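Local coordinates for protein metal-dependent hydrolase (Lactobacillus plantarum, PDB 2F6K) that probably catalyses a metal-dependent decarboxylation, as aminocarboxymuconate-semialdehyde decarboxylases of the amidohydrolase family do, and binds a manganese ion, at residues Ala18-Val23 with Phe63-Glu68; Leu56-His60 with Leu153-Glu157; Asn77-Lys81 with Tyr93-Leu97; Phe177-Thr181 with Pro204-Leu210. One frame throughout, in Å; residues are numbered along the deposited sequence.

Contact 1 (Ala18-Val23 with Phe63-Glu68); sequences ALKRHV and FGDKAE
At the apolar centre lies the ring of Phe63, set against the last turn of helix 13-22 where the first two beta-alpha units of this TIM-barrel-type amidohydrolase meet. His22 and Phe63 are the residues of nearest approach (CA-CA 7.1 Å), and their rings form an offset stack, centroids 4.7 Å apart and planes at 27°. Both side chains take the m rotamer, so each CB sits over the other's ring: His22 CB is 4.1 Å from the Phe63 centroid and Phe63 CB 4.0 Å from the His22 centroid, two reciprocal CH-pi contacts. Around the phenyl ring, Ala18 CB reaches CE2 of Phe63 at 3.8 Å, while Val23 CG2 touches CE1 of Phe63 at 4.3 Å. The helix closes with His22 N to Ala18 O and Val23 N to Leu19 O, both 2.9 Å, before Val23 turns extended. On the other segment, Gly64 takes positive phi (102/-6), and Asp65 N-caps helix 66-86, its OD1 accepting from Glu68 N at 3.0 Å. That start of the helix presents Glu68, extended with chi1 and chi2 both t, to the polar edge. There Arg21, also t at chi1, forms a salt bridge, its hydrogen bond weak in angle: NH2 to OE2 of Glu68, 2.5 Å. The same carboxylate oxygen completes a His-carboxylate pair, His22 NE2 donating to Glu68 OE2 at 2.8 Å.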
loop_
_atom_site.group_PDB
_atom_site.type_symbol
_atom_site.label_atom_id
_atom_site.label_comp_id
_atom_site.label_asym_id
_atom_site.label_seq_id
_atom_site.Cartn_x
_atom_site.Cartn_y
_atom_site.Cartn_z
ATOM N N ALA A 18 -7.506 21.768 12.575
ATOM C CA ALA A 18 -7.435 20.318 12.480
ATOM C C ALA A 18 -6.372 19.922 11.448
ATOM O O ALA A 18 -5.675 18.917 11.611
ATOM C CB ALA A 18 -8.803 19.744 12.089
ATOM N N LEU A 19 -6.247 20.712 10.385
ATOM C CA LEU A 19 -5.260 20.407 9.360
ATOM C C LEU A 19 -3.854 20.573 9.916
ATOM O O LEU A 19 -2.997 19.713 9.697
ATOM C CB LEU A 19 -5.446 21.296 8.124
ATOM C CG LEU A 19 -6.668 21.028 7.235
ATOM C CD1 LEU A 19 -6.724 22.041 6.103
ATOM C CD2 LEU A 19 -6.600 19.613 6.685
ATOM N N LYS A 20 -3.606 21.660 10.640
ATOM C CA LYS A 20 -2.276 21.870 11.206
ATOM C C LYS A 20 -1.933 20.782 12.223
ATOM O O LYS A 20 -0.811 20.279 12.273
ATOM C CB LYS A 20 -2.180 23.239 11.885
ATOM C CG LYS A 20 -2.280 24.411 10.934
ATOM C CD LYS A 20 -2.119 25.745 11.667
ATOM C CE LYS A 20 -2.387 26.936 10.735
ATOM N NZ LYS A 20 -1.537 26.902 9.501
ATOM N N ARG A 21 -2.918 20.415 13.024
ATOM C CA ARG A 21 -2.729 19.417 14.058
ATOM C C ARG A 21 -2.525 17.978 13.564
ATOM O O ARG A 21 -1.729 17.241 14.141
ATOM C CB ARG A 21 -3.918 19.486 15.031
ATOM C CG ARG A 21 -3.849 18.526 16.210
ATOM C CD ARG A 21 -4.840 18.888 17.333
ATOM N NE ARG A 21 -6.227 18.505 17.056
ATOM C CZ ARG A 21 -7.122 19.265 16.425
ATOM N NH1 ARG A 21 -6.793 20.474 15.989
ATOM N NH2 ARG A 21 -8.359 18.821 16.238
ATOM N N HIS A 22 -3.208 17.584 12.492
ATOM C CA HIS A 22 -3.108 16.202 12.007
ATOM C C HIS A 22 -2.322 15.942 10.725
ATOM O O HIS A 22 -1.896 14.816 10.474
ATOM C CB HIS A 22 -4.513 15.601 11.835
ATOM C CG HIS A 22 -5.306 15.533 13.103
ATOM N ND1 HIS A 22 -4.880 14.835 14.213
ATOM C CD2 HIS A 22 -6.499 16.081 13.439
ATOM C CE1 HIS A 22 -5.774 14.958 15.180
ATOM N NE2 HIS A 22 -6.767 15.710 14.736
ATOM N N VAL A 23 -2.136 16.958 9.899
ATOM C CA VAL A 23 -1.412 16.746 8.659
ATOM C C VAL A 23 -0.058 17.438 8.670
ATOM O O VAL A 23 0.023 18.660 8.807
ATOM C CB VAL A 23 -2.225 17.260 7.451
ATOM C CG1 VAL A 23 -1.462 17.010 6.164
ATOM C CG2 VAL A 23 -3.584 16.577 7.405
ATOM N N PHE A 63 -9.941 11.909 10.659
ATOM C CA PHE A 63 -8.570 11.736 11.127
ATOM C C PHE A 63 -8.395 10.566 12.079
ATOM O O PHE A 63 -7.342 10.426 12.694
ATOM C CB PHE A 63 -8.075 13.019 11.799
ATOM C CG PHE A 63 -8.140 14.224 10.907
ATOM C CD1 PHE A 63 -7.358 14.297 9.758
ATOM C CD2 PHE A 63 -9.017 15.269 11.193
ATOM C CE1 PHE A 63 -7.452 15.393 8.900
ATOM C CE2 PHE A 63 -9.120 16.369 10.347
ATOM C CZ PHE A 63 -8.337 16.431 9.197
ATOM N N GLY A 64 -9.420 9.725 12.201
ATOM C CA GLY A 64 -9.318 8.578 13.086
ATOM C C GLY A 64 -10.039 8.746 14.410
ATOM O O GLY A 64 -10.118 7.808 15.207
ATOM N N ASP A 65 -10.561 9.941 14.654
ATOM C CA ASP A 65 -11.294 10.229 15.886
ATOM C C ASP A 65 -12.757 10.528 15.507
ATOM O O ASP A 65 -13.062 11.571 14.921
ATOM C CB ASP A 65 -10.663 11.439 16.590
ATOM C CG ASP A 65 -11.291 11.736 17.941
ATOM O OD1 ASP A 65 -12.531 11.657 18.076
ATOM O OD2 ASP A 65 -10.536 12.074 18.874
ATOM N N LYS A 66 -13.654 9.610 15.848
ATOM C CA LYS A 66 -15.073 9.760 15.534
ATOM C C LYS A 66 -15.713 11.030 16.082
ATOM O O LYS A 66 -16.333 11.791 15.334
ATOM C CB LYS A 66 -15.863 8.558 16.037
ATOM C CG LYS A 66 -17.322 8.609 15.644
ATOM C CD LYS A 66 -18.068 7.379 16.117
ATOM C CE LYS A 66 -19.552 7.514 15.834
ATOM N NZ LYS A 66 -20.336 6.504 16.584
ATOM N N ALA A 67 -15.584 11.260 17.382
ATOM C CA ALA A 67 -16.172 12.458 17.983
ATOM C C ALA A 67 -15.679 13.725 17.287
ATOM O O ALA A 67 -16.458 14.650 17.033
ATOM C CB ALA A 67 -15.842 12.522 19.467
ATOM N N GLU A 68 -14.384 13.769 16.986
ATOM C CA GLU A 68 -13.800 14.928 16.320
ATOM C C GLU A 68 -14.362 15.094 14.902
ATOM O O GLU A 68 -14.643 16.213 14.462
ATOM C CB GLU A 68 -12.276 14.797 16.257
ATOM C CG GLU A 68 -11.593 15.973 15.588
ATOM C CD GLU A 68 -10.134 15.707 15.293
ATOM O OE1 GLU A 68 -9.827 14.638 14.725
ATOM O OE2 GLU A 68 -9.296 16.572 15.618
#

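Contact 2 (Leu56-His60 with Leu153-Glu157). With MN (manganese (II) ion), chain C.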
loop_
_atom_site.group_PDB
_atom_site.type_symbol
_atom_site.label_atom_id
_atom_site.label_comp_id
_atom_site.label_asym_id
_atom_site.label_seq_id
_atom_site.Cartn_x
_atom_site.Cartn_y
_atom_site.Cartn_z
ATOM N N LEU A 56 -17.022 22.183 1.509
ATOM C CA LEU A 56 -15.753 21.932 2.179
ATOM C C LEU A 56 -14.904 21.092 1.228
ATOM O O LEU A 56 -15.380 20.098 0.672
ATOM C CB LEU A 56 -16.001 21.181 3.490
ATOM C CG LEU A 56 -14.854 21.038 4.489
ATOM C CD1 LEU A 56 -14.484 22.406 5.051
ATOM C CD2 LEU A 56 -15.276 20.111 5.609
ATOM N N SER A 57 -13.656 21.505 1.028
ATOM C CA SER A 57 -12.735 20.795 0.136
ATOM C C SER A 57 -12.056 19.626 0.854
ATOM O O SER A 57 -12.388 19.309 1.996
ATOM C CB SER A 57 -11.668 21.768 -0.381
ATOM O OG SER A 57 -10.768 21.134 -1.277
ATOM N N SER A 58 -11.108 18.980 0.186
ATOM C CA SER A 58 -10.395 17.876 0.807
ATOM C C SER A 58 -9.123 18.470 1.390
ATOM O O SER A 58 -8.716 19.560 0.997
ATOM C CB SER A 58 -10.047 16.800 -0.226
ATOM O OG SER A 58 -9.085 17.259 -1.155
ATOM N N PRO A 59 -8.467 17.757 2.319
ATOM C CA PRO A 59 -8.807 16.431 2.857
ATOM C C PRO A 59 -10.109 16.411 3.648
ATOM O O PRO A 59 -10.457 17.391 4.298
ATOM C CB PRO A 59 -7.613 16.096 3.759
ATOM C CG PRO A 59 -6.513 17.004 3.271
ATOM C CD PRO A 59 -7.246 18.274 2.958
ATOM N N HIS A 60 -10.815 15.286 3.589
ATOM C CA HIS A 60 -12.066 15.111 4.321
ATOM C C HIS A 60 -11.683 15.122 5.801
ATOM O O HIS A 60 -10.530 14.853 6.139
ATOM C CB HIS A 60 -12.713 13.772 3.953
ATOM C CG HIS A 60 -14.054 13.559 4.582
ATOM N ND1 HIS A 60 -14.347 12.453 5.353
ATOM C CD2 HIS A 60 -15.174 14.322 4.573
ATOM C CE1 HIS A 60 -15.590 12.548 5.797
ATOM N NE2 HIS A 60 -16.112 13.672 5.339
ATOM N N LEU A 153 -19.339 15.089 -5.574
ATOM C CA LEU A 153 -18.132 14.358 -5.218
ATOM C C LEU A 153 -16.958 15.322 -5.239
ATOM O O LEU A 153 -16.913 16.243 -6.063
ATOM C CB LEU A 153 -17.827 13.251 -6.235
ATOM C CG LEU A 153 -18.810 12.127 -6.548
ATOM C CD1 LEU A 153 -18.111 11.093 -7.440
ATOM C CD2 LEU A 153 -19.288 11.472 -5.268
ATOM N N HIS A 154 -16.023 15.140 -4.320
ATOM C CA HIS A 154 -14.824 15.964 -4.341
ATOM C C HIS A 154 -13.646 15.023 -4.155
ATOM O O HIS A 154 -13.579 14.250 -3.192
ATOM C CB HIS A 154 -14.816 17.055 -3.272
ATOM C CG HIS A 154 -13.820 18.135 -3.555
ATOM N ND1 HIS A 154 -12.457 17.925 -3.493
ATOM C CD2 HIS A 154 -13.983 19.411 -3.981
ATOM C CE1 HIS A 154 -11.826 19.025 -3.869
ATOM N NE2 HIS A 154 -12.729 19.941 -4.171
ATOM N N PRO A 155 -12.694 15.076 -5.090
ATOM C CA PRO A 155 -11.529 14.197 -5.004
ATOM C C PRO A 155 -10.656 14.397 -3.779
ATOM O O PRO A 155 -10.485 15.513 -3.281
ATOM C CB PRO A 155 -10.784 14.489 -6.310
ATOM C CG PRO A 155 -11.051 15.948 -6.511
ATOM C CD PRO A 155 -12.532 16.070 -6.170
ATOM N N ASN A 156 -10.135 13.279 -3.292
ATOM C CA ASN A 156 -9.213 13.256 -2.173
ATOM C C ASN A 156 -8.021 12.440 -2.654
ATOM O O ASN A 156 -8.106 11.738 -3.672
ATOM C CB ASN A 156 -9.827 12.567 -0.959
ATOM C CG ASN A 156 -10.604 13.518 -0.081
ATOM O OD1 ASN A 156 -10.359 13.601 1.123
ATOM N ND2 ASN A 156 -11.551 14.247 -0.676
ATOM N N GLU A 157 -6.911 12.532 -1.932
ATOM C CA GLU A 157 -5.727 11.770 -2.287
ATOM C C GLU A 157 -6.117 10.302 -2.260
ATOM O O GLU A 157 -6.785 9.856 -1.333
ATOM C CB GLU A 157 -4.610 12.024 -1.270
ATOM C CG GLU A 157 -3.493 10.988 -1.306
ATOM C CD GLU A 157 -2.321 11.353 -0.407
ATOM O OE1 GLU A 157 -2.567 11.893 0.697
ATOM O OE2 GLU A 157 -1.160 11.094 -0.803
HETATM MN MN MN C . -12.089 21.686 -5.149
HETATM O O HOH W 1 -10.349 21.965 -3.664
HETATM O O HOH W 2 -10.678 20.811 -6.411
#
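Metal sites are often built from a ligand and a second shell that orients it, and His154 illustrates this. With chi1 t, its NE2 binds the manganese at 2.1 Å, while ND1 donates to Pro155 O at 3.1 Å; the proton is thereby placed on ND1 and the NE2 lone pair faces the metal. Ser57, also t, brings OG to 3.5 Å from His154 CE1 and 2.6 Å from water 1, itself a manganese ligand, so this loop reaches the metal through water. Ser58 adopts p instead, and its OG donates to Pro155 O at 3.1 Å. After the cis peptide preceding Pro59, the backbone offers His60 N to Asn156 OD1 at 3.0 Å. Asn156, with chi1 at -88°, divides its amide: OD1 receives that bond and so joins the two segments, while ND2 donates to His154 O of its own segment at 3.2 Å. The t rotamer of His60 carries its imidazole away, to Ser127 OG and Leu97 O. His7, His9 and Asp266 complete the protein ligands of the ion. The contact thus spans the barrel mouth from the end of strand 49-55 to strand 150-154, with Phe176 of helix 171-189 against Ser58 and Pro155, and Leu19 of helix 13-22 against Pro59.

Contact 3 (Asn77-Lys81 with Tyr93-Leu97); sequences NDDGK and YLASL
Helix 77-81 runs nearly antiparallel to strand 93-95, at 157° with axes 8.3 Å apart, as expected where the helix of a beta-alpha-beta crossover packs against the next strand of a TIM-type barrel. Two CA pairs set the register, Gly80 with Tyr93 and Asn77 with Ala95, both at 5.5 Å. Such closeness depends on Gly80: a CB there would lie 2.4 Å from Tyr93 CD2. Instead, Gly80 CA rests over the tyrosine face, 4.0 Å from the ring centroid, a CH-pi contact. Tyr93, p at chi1, lies along the helix, with CE1 3.5 Å from Lys81 CA; its hydroxyl goes on to Asp116 O, while Lys81, extended with every chi t, pairs with the Asp116 carboxylate. Beyond the tyrosine, Asn77 in the m rotamer reads the backbone of a single residue, Ser96. Its OD1 accepts from Ser96 N at 2.9 Å, and its ND2 donates to Ser96 O at 3.2 Å, nearly straight at 174°.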
loop_
_atom_site.group_PDB
_atom_site.type_symbol
_atom_site.label_atom_id
_atom_site.label_comp_id
_atom_site.label_asym_id
_atom_site.label_seq_id
_atom_site.Cartn_x
_atom_site.Cartn_y
_atom_site.Cartn_z
ATOM N N ASN A 77 -20.856 22.672 8.778
ATOM C CA ASN A 77 -22.209 22.893 8.302
ATOM C C ASN A 77 -22.853 24.106 8.962
ATOM O O ASN A 77 -23.661 24.784 8.341
ATOM C CB ASN A 77 -23.052 21.653 8.511
ATOM C CG ASN A 77 -22.632 20.532 7.605
ATOM O OD1 ASN A 77 -22.001 20.756 6.572
ATOM N ND2 ASN A 77 -22.987 19.316 7.973
ATOM N N ASP A 78 -22.500 24.385 10.213
ATOM C CA ASP A 78 -23.047 25.562 10.881
ATOM C C ASP A 78 -22.528 26.819 10.160
ATOM O O ASP A 78 -23.274 27.774 9.938
ATOM C CB ASP A 78 -22.639 25.594 12.360
ATOM C CG ASP A 78 -23.291 24.484 13.169
ATOM O OD1 ASP A 78 -24.470 24.180 12.888
ATOM O OD2 ASP A 78 -22.639 23.927 14.086
ATOM N N ASP A 79 -21.249 26.802 9.791
ATOM C CA ASP A 79 -20.634 27.920 9.082
ATOM C C ASP A 79 -21.319 28.107 7.731
ATOM O O ASP A 79 -21.652 29.225 7.334
ATOM C CB ASP A 79 -19.140 27.656 8.866
ATOM C CG ASP A 79 -18.296 27.996 10.081
ATOM O OD1 ASP A 79 -18.805 27.906 11.222
ATOM O OD2 ASP A 79 -17.110 28.339 9.890
ATOM N N GLY A 80 -21.528 27.004 7.021
ATOM C CA GLY A 80 -22.180 27.085 5.729
ATOM C C GLY A 80 -23.579 27.662 5.862
ATOM O O GLY A 80 -23.988 28.522 5.075
ATOM N N LYS A 81 -24.310 27.187 6.866
ATOM C CA LYS A 81 -25.667 27.651 7.118
ATOM C C LYS A 81 -25.658 29.131 7.498
ATOM O O LYS A 81 -26.438 29.929 6.967
ATOM C CB LYS A 81 -26.294 26.821 8.237
ATOM C CG LYS A 81 -27.643 27.326 8.705
ATOM C CD LYS A 81 -28.173 26.468 9.851
ATOM C CE LYS A 81 -29.551 26.930 10.329
ATOM N NZ LYS A 81 -30.082 26.067 11.435
ATOM N N TYR A 93 -24.790 26.623 0.350
ATOM C CA TYR A 93 -23.807 25.628 0.732
ATOM C C TYR A 93 -24.284 24.198 0.636
ATOM O O TYR A 93 -25.487 23.915 0.684
ATOM C CB TYR A 93 -23.319 25.873 2.160
ATOM C CG TYR A 93 -24.243 25.341 3.238
ATOM C CD1 TYR A 93 -25.489 25.934 3.485
ATOM C CD2 TYR A 93 -23.865 24.256 4.030
ATOM C CE1 TYR A 93 -26.330 25.461 4.502
ATOM C CE2 TYR A 93 -24.694 23.776 5.044
ATOM C CZ TYR A 93 -25.922 24.382 5.277
ATOM O OH TYR A 93 -26.725 23.918 6.298
ATOM N N LEU A 94 -23.304 23.309 0.497
ATOM C CA LEU A 94 -23.518 21.874 0.451
ATOM C C LEU A 94 -22.969 21.358 1.783
ATOM O O LEU A 94 -21.858 21.709 2.189
ATOM C CB LEU A 94 -22.738 21.254 -0.707
ATOM C CG LEU A 94 -23.218 21.600 -2.113
ATOM C CD1 LEU A 94 -22.273 20.967 -3.127
ATOM C CD2 LEU A 94 -24.650 21.102 -2.307
ATOM N N ALA A 95 -23.741 20.529 2.467
ATOM C CA ALA A 95 -23.307 20.005 3.749
ATOM C C ALA A 95 -22.310 18.854 3.626
ATOM O O ALA A 95 -22.370 18.061 2.680
ATOM C CB ALA A 95 -24.510 19.553 4.548
ATOM N N SER A 96 -21.389 18.766 4.585
ATOM C CA SER A 96 -20.418 17.678 4.607
ATOM C C SER A 96 -21.047 16.570 5.453
ATOM O O SER A 96 -21.976 16.828 6.218
ATOM C CB SER A 96 -19.095 18.133 5.233
ATOM O OG SER A 96 -18.410 19.027 4.376
ATOM N N LEU A 97 -20.549 15.344 5.314
ATOM C CA LEU A 97 -21.094 14.220 6.060
ATOM C C LEU A 97 -20.019 13.528 6.891
ATOM O O LEU A 97 -18.884 13.357 6.441
ATOM C CB LEU A 97 -21.729 13.213 5.101
ATOM C CG LEU A 97 -22.821 13.728 4.162
ATOM C CD1 LEU A 97 -23.339 12.575 3.314
ATOM C CD2 LEU A 97 -23.952 14.338 4.959
#

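Contact 4 (Phe177-Thr181 with Pro204-Leu210); sequences FMDTT and PHAGAFL
Four consecutive residues with positive phi, His205 (53/48), Ala206 (54/33), Gly207 (81/13) and Ala208 (48/-115), coil the segment just after strand 200-203, an uncommon conformation for residues other than glycine. Gly207 N to Pro204 O (3.2 Å) and Ala208 N to His205 O (3.1 Å) hold the coil, and a type II' turn follows from Gly207 to Leu210, closed by Leu210 N to Gly207 O at 2.7 Å. The turn presses Ala208 onto helix 177-181, with Phe177 CA 4.9 Å from Ala208 CA. Phe177, m at chi1, lies with Ala208 CA over its face, 3.9 Å from the centroid, and sends its edge toward the face of Phe209, also m (centroids 5.5 Å, planes at 75°). With His205, whose ring is 5.8 Å from that of Phe177 between centroids and barely overlaps it, they form an aromatic cluster. Thr181, m, returns OG1 to Phe177 O at 2.6 Å, and that OG1 accepts a weak bond from Phe209 N at 3.3 Å. Water 3 bridges Thr180 OG1 (2.8 Å) and His205 ND1 (2.7 Å). The His205 side chain is about 5 Å from the manganese; its ring meets that of the metal ligand His7. Helix 171-189 thus lies against the loop leading into helix 210-225; Gln248 of helix 248-252 touches Phe177, and the Phe209 ring stacks on Phe209 of a third subunit.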
loop_
_atom_site.group_PDB
_atom_site.type_symbol
_atom_site.label_atom_id
_atom_site.label_comp_id
_atom_site.label_asym_id
_atom_site.label_seq_id
_atom_site.Cartn_x
_atom_site.Cartn_y
_atom_site.Cartn_z
ATOM N N PHE A 177 -7.562 13.217 -9.969
ATOM C CA PHE A 177 -8.205 12.632 -11.130
ATOM C C PHE A 177 -8.304 11.126 -11.055
ATOM O O PHE A 177 -9.339 10.548 -11.397
ATOM C CB PHE A 177 -7.492 13.039 -12.413
ATOM C CG PHE A 177 -7.912 14.385 -12.928
ATOM C CD1 PHE A 177 -7.938 14.643 -14.292
ATOM C CD2 PHE A 177 -8.309 15.387 -12.050
ATOM C CE1 PHE A 177 -8.358 15.872 -14.778
ATOM C CE2 PHE A 177 -8.731 16.624 -12.528
ATOM C CZ PHE A 177 -8.755 16.864 -13.899
HETATM N N MSE A 178 -7.237 10.480 -10.609
HETATM C CA MSE A 178 -7.269 9.035 -10.503
HETATM C C MSE A 178 -8.356 8.632 -9.514
HETATM O O MSE A 178 -9.096 7.669 -9.749
HETATM C CB MSE A 178 -5.909 8.503 -10.059
HETATM C CG MSE A 178 -4.785 8.801 -11.055
HETATM SE SE MSE A 178 -3.110 7.864 -10.678
HETATM C CE MSE A 178 -2.660 8.702 -8.986
ATOM N N ASP A 179 -8.491 9.389 -8.427
ATOM C CA ASP A 179 -9.492 9.045 -7.429
ATOM C C ASP A 179 -10.926 9.242 -7.891
ATOM O O ASP A 179 -11.784 8.396 -7.628
ATOM C CB ASP A 179 -9.260 9.816 -6.135
ATOM C CG ASP A 179 -9.494 8.951 -4.913
ATOM O OD1 ASP A 179 -8.775 7.943 -4.747
ATOM O OD2 ASP A 179 -10.405 9.263 -4.123
ATOM N N THR A 180 -11.191 10.347 -8.578
ATOM C CA THR A 180 -12.531 10.606 -9.071
ATOM C C THR A 180 -12.899 9.506 -10.050
ATOM O O THR A 180 -14.018 8.989 -10.031
ATOM C CB THR A 180 -12.621 11.967 -9.783
ATOM O OG1 THR A 180 -12.507 13.016 -8.813
ATOM C CG2 THR A 180 -13.956 12.105 -10.518
ATOM N N THR A 181 -11.931 9.132 -10.878
ATOM C CA THR A 181 -12.149 8.108 -11.879
ATOM C C THR A 181 -12.430 6.752 -11.244
ATOM O O THR A 181 -13.353 6.039 -11.655
ATOM C CB THR A 181 -10.935 7.976 -12.812
ATOM O OG1 THR A 181 -10.564 9.269 -13.313
ATOM C CG2 THR A 181 -11.286 7.076 -13.996
ATOM N N PRO A 204 -16.876 16.364 -10.321
ATOM C CA PRO A 204 -15.961 17.492 -10.526
ATOM C C PRO A 204 -14.903 17.380 -11.616
ATOM O O PRO A 204 -14.610 16.286 -12.116
ATOM C CB PRO A 204 -15.325 17.654 -9.152
ATOM C CG PRO A 204 -15.172 16.231 -8.720
ATOM C CD PRO A 204 -16.513 15.621 -9.097
ATOM N N HIS A 205 -14.347 18.539 -11.968
ATOM C CA HIS A 205 -13.274 18.657 -12.953
ATOM C C HIS A 205 -13.549 17.999 -14.303
ATOM O O HIS A 205 -12.716 17.255 -14.831
ATOM C CB HIS A 205 -11.978 18.101 -12.355
ATOM C CG HIS A 205 -11.631 18.688 -11.021
ATOM N ND1 HIS A 205 -11.486 17.922 -9.884
ATOM C CD2 HIS A 205 -11.415 19.969 -10.640
ATOM C CE1 HIS A 205 -11.198 18.705 -8.859
ATOM N NE2 HIS A 205 -11.150 19.952 -9.289
ATOM N N ALA A 206 -14.724 18.274 -14.857
ATOM C CA ALA A 206 -15.097 17.733 -16.160
ATOM C C ALA A 206 -14.987 16.212 -16.285
ATOM O O ALA A 206 -14.676 15.691 -17.360
ATOM C CB ALA A 206 -14.267 18.406 -17.239
ATOM N N GLY A 207 -15.235 15.502 -15.190
ATOM C CA GLY A 207 -15.197 14.046 -15.229
ATOM C C GLY A 207 -13.841 13.384 -15.137
ATOM O O GLY A 207 -13.718 12.183 -15.400
ATOM N N ALA A 208 -12.828 14.160 -14.757
ATOM C CA ALA A 208 -11.468 13.652 -14.632
ATOM C C ALA A 208 -11.089 12.852 -15.880
ATOM O O ALA A 208 -11.025 13.416 -16.969
ATOM C CB ALA A 208 -11.344 12.794 -13.378
ATOM N N PHE A 209 -10.863 11.551 -15.731
ATOM C CA PHE A 209 -10.477 10.699 -16.859
ATOM C C PHE A 209 -11.632 9.960 -17.530
ATOM O O PHE A 209 -11.405 9.151 -18.439
ATOM C CB PHE A 209 -9.448 9.657 -16.410
ATOM C CG PHE A 209 -8.137 10.243 -15.958
ATOM C CD1 PHE A 209 -7.425 9.646 -14.924
ATOM C CD2 PHE A 209 -7.628 11.398 -16.551
ATOM C CE1 PHE A 209 -6.230 10.189 -14.477
ATOM C CE2 PHE A 209 -6.430 11.950 -16.112
ATOM C CZ PHE A 209 -5.728 11.343 -15.067
ATOM N N LEU A 210 -12.863 10.212 -17.090
ATOM C CA LEU A 210 -13.997 9.522 -17.691
ATOM C C LEU A 210 -14.041 9.698 -19.216
ATOM O O LEU A 210 -14.364 8.758 -19.943
ATOM C CB LEU A 210 -15.309 9.999 -17.058
ATOM C CG LEU A 210 -15.406 9.765 -15.546
ATOM C CD1 LEU A 210 -16.846 9.981 -15.071
ATOM C CD2 LEU A 210 -14.944 8.350 -15.221
HETATM O O HOH W 3 -12.224 15.358 -10.293
#

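Overall arrangement
Read from the N terminus, the four contacts show how a barrel is tied together by contacts of different span. Contact 1 closes first, linking the end of helix 13-22 to the start of helix 66-86, with helix 37-46 and strand 49-55 in the chain between. Contact 2 opens within that span and closes far beyond it, so the two cross; they touch where Leu19 packs on Pro59. Contact 3, a short local closure between helix 66-86 and strand 91-95, falls wholly within the span of contact 2 and meets it through His60 and Leu97. Contact 4 follows in series, joining helix 171-189 to the loop after strand 200-203, and abuts contact 2 at Pro155. Contacts 3 and 4 lie on opposite sides of the chain's centre.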